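Local atomic coordinates of taurocyamine kinase (Schistosoma mansoni, PDB entry 4WOD), a protein that reversibly transfers phosphate between ATP and taurocyamine, as a duplicated phosphagen kinase of a human parasite with magnesium as cofactor. Residues K357-G362 with G400-H405. The protein carries 4 engineered substitutions. Sequence-based numbering, arbitrary orientation.
Sequences KGAPEG and GKRTTH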
loop_
_atom_site.group_PDB
_atom_site.type_symbol
_atom_site.label_atom_id
_atom_site.label_comp_id
_atom_site.label_asym_id
_atom_site.label_seq_id
_atom_site.Cartn_x
_atom_site.Cartn_y
_atom_site.Cartn_z
ATOM N N LYS A 357 17.081 -16.005 9.716
ATOM C CA LYS A 357 18.506 -16.150 10.004
ATOM C C LYS A 357 19.092 -17.094 8.950
ATOM O O LYS A 357 18.560 -18.173 8.726
ATOM C CB LYS A 357 18.721 -16.726 11.411
ATOM C CG LYS A 357 19.585 -15.900 12.329
ATOM C CD LYS A 357 20.050 -16.719 13.550
ATOM C CE LYS A 357 21.351 -17.481 13.227
ATOM N NZ LYS A 357 21.955 -18.246 14.386
ATOM N N GLY A 358 20.146 -16.687 8.273
ATOM C CA GLY A 358 20.797 -17.604 7.363
ATOM C C GLY A 358 20.303 -17.561 5.938
ATOM O O GLY A 358 20.930 -18.165 5.051
ATOM N N ALA A 359 19.220 -16.820 5.696
ATOM C CA ALA A 359 18.605 -16.816 4.366
ATOM C C ALA A 359 19.408 -15.950 3.380
ATOM O O ALA A 359 20.098 -15.014 3.789
ATOM C CB ALA A 359 17.158 -16.339 4.455
ATOM N N PRO A 360 19.317 -16.258 2.078
ATOM C CA PRO A 360 20.117 -15.516 1.093
ATOM C C PRO A 360 19.816 -14.014 1.089
ATOM O O PRO A 360 18.659 -13.608 1.242
ATOM C CB PRO A 360 19.714 -16.155 -0.237
ATOM C CG PRO A 360 19.207 -17.515 0.126
ATOM C CD PRO A 360 18.515 -17.320 1.446
ATOM N N GLU A 361 20.856 -13.206 0.926
ATOM C CA GLU A 361 20.714 -11.748 0.885
ATOM C C GLU A 361 19.955 -11.319 -0.367
ATOM O O GLU A 361 20.177 -11.868 -1.444
ATOM C CB GLU A 361 22.085 -11.065 0.936
ATOM C CG GLU A 361 23.208 -11.838 0.250
ATOM C CD GLU A 361 23.684 -13.041 1.065
ATOM O OE1 GLU A 361 23.881 -12.886 2.292
ATOM O OE2 GLU A 361 23.832 -14.138 0.476
ATOM N N GLY A 362 19.048 -10.356 -0.219
ATOM C CA GLY A 362 18.219 -9.932 -1.332
ATOM C C GLY A 362 16.984 -10.799 -1.532
ATOM O O GLY A 362 16.034 -10.399 -2.207
ATOM N N GLY A 400 10.343 -24.402 8.759
ATOM C CA GLY A 400 11.787 -24.341 8.878
ATOM C C GLY A 400 12.556 -25.074 7.788
ATOM O O GLY A 400 13.788 -25.176 7.839
ATOM N N LYS A 401 11.843 -25.582 6.790
ATOM C CA LYS A 401 12.508 -26.160 5.629
ATOM C C LYS A 401 12.668 -25.098 4.537
ATOM O O LYS A 401 11.783 -24.259 4.335
ATOM C CB LYS A 401 11.725 -27.372 5.104
ATOM C CG LYS A 401 12.390 -28.046 3.911
ATOM C CD LYS A 401 12.402 -29.566 4.036
ATOM C CE LYS A 401 13.768 -30.147 3.648
ATOM N NZ LYS A 401 14.351 -29.475 2.449
ATOM N N ARG A 402 13.802 -25.131 3.842
ATOM C CA ARG A 402 14.029 -24.240 2.702
ATOM C C ARG A 402 14.473 -25.049 1.498
ATOM O O ARG A 402 15.097 -26.109 1.652
ATOM C CB ARG A 402 15.085 -23.179 3.015
ATOM C CG ARG A 402 14.737 -22.254 4.181
ATOM C CD ARG A 402 15.182 -20.805 3.912
ATOM N NE ARG A 402 14.651 -19.914 4.941
ATOM C CZ ARG A 402 14.274 -18.659 4.732
ATOM N NH1 ARG A 402 14.385 -18.112 3.517
ATOM N NH2 ARG A 402 13.797 -17.942 5.751
ATOM N N THR A 403 14.160 -24.550 0.302
ATOM C CA THR A 403 14.782 -25.104 -0.897
ATOM C C THR A 403 16.252 -24.728 -0.908
ATOM O O THR A 403 16.713 -23.930 -0.087
ATOM C CB THR A 403 14.125 -24.593 -2.185
ATOM O OG1 THR A 403 14.291 -23.170 -2.269
ATOM C CG2 THR A 403 12.661 -24.933 -2.200
ATOM N N THR A 404 16.983 -25.276 -1.872
ATOM C CA THR A 404 18.416 -25.083 -1.940
ATOM C C THR A 404 18.730 -23.601 -2.039
ATOM O O THR A 404 19.752 -23.137 -1.541
ATOM C CB THR A 404 19.037 -25.851 -3.143
ATOM O OG1 THR A 404 18.699 -27.240 -3.040
ATOM C CG2 THR A 404 20.543 -25.726 -3.132
ATOM N N HIS A 405 17.822 -22.848 -2.653
ATOM C CA HIS A 405 18.083 -21.442 -2.896
ATOM C C HIS A 405 17.216 -20.504 -2.056
ATOM O O HIS A 405 17.218 -19.295 -2.266
ATOM C CB HIS A 405 17.937 -21.178 -4.379
ATOM C CG HIS A 405 18.726 -22.146 -5.205
ATOM N ND1 HIS A 405 18.154 -22.941 -6.176
ATOM C CD2 HIS A 405 20.034 -22.498 -5.151
ATOM C CE1 HIS A 405 19.085 -23.710 -6.715
ATOM N NE2 HIS A 405 20.236 -23.461 -6.112
#
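The methyl group of A359 sits over one face of the R402 guanidinium, displaced toward its rim on the NH1 side. CB of A359 is 3.4 Å from NH1 of R402. It rises 3.3 Å above the guanidinium plane, so this is plain van der Waals contact of a methyl on a flat cation. R402 gets there with CG anti to its own carbonyl carbon (chi1 -60°) and a bend at chi2 (-142°), which carries the chain from its own loop to the end of helix 331-355. NH2 donates to the backbone O of Y355 and to OD1 of N356, at and just after the end of that helix, while NH1 turns to the carbonyl O of G406, just beyond its own loop. With both terminal nitrogens bonded, the guanidinium is probably held in its rotation, and A359 CB lies against one face.

P360 makes the second touch. Its CB points toward the other loop, and CG of the ring approaches the backbone O of H405 at 3.6 Å. The imidazole of H405 has no share in this: CB of H405 points away from P360, and ND1 is hydrogen-bonded to E429. Between them the two loops bury just 148 Å², both sides summed, at the surface of the molecule, and even their nearest CA atoms, those of P360 and H405, are 7.4 Å apart.

Residues 357-362 belong to the linker that runs from helix 331-355, the long helix ending the first phosphagen-kinase repeat, to helix 369-376; residues 400-405 form a loop between helices 392-398 and 409-418 of the second repeat. R402 thus ties the second repeat to the end of the first, away from the bound arginine and the predicted catalytic and ATP sites, at the junction between the two repeats of a duplicated phosphagen kinase.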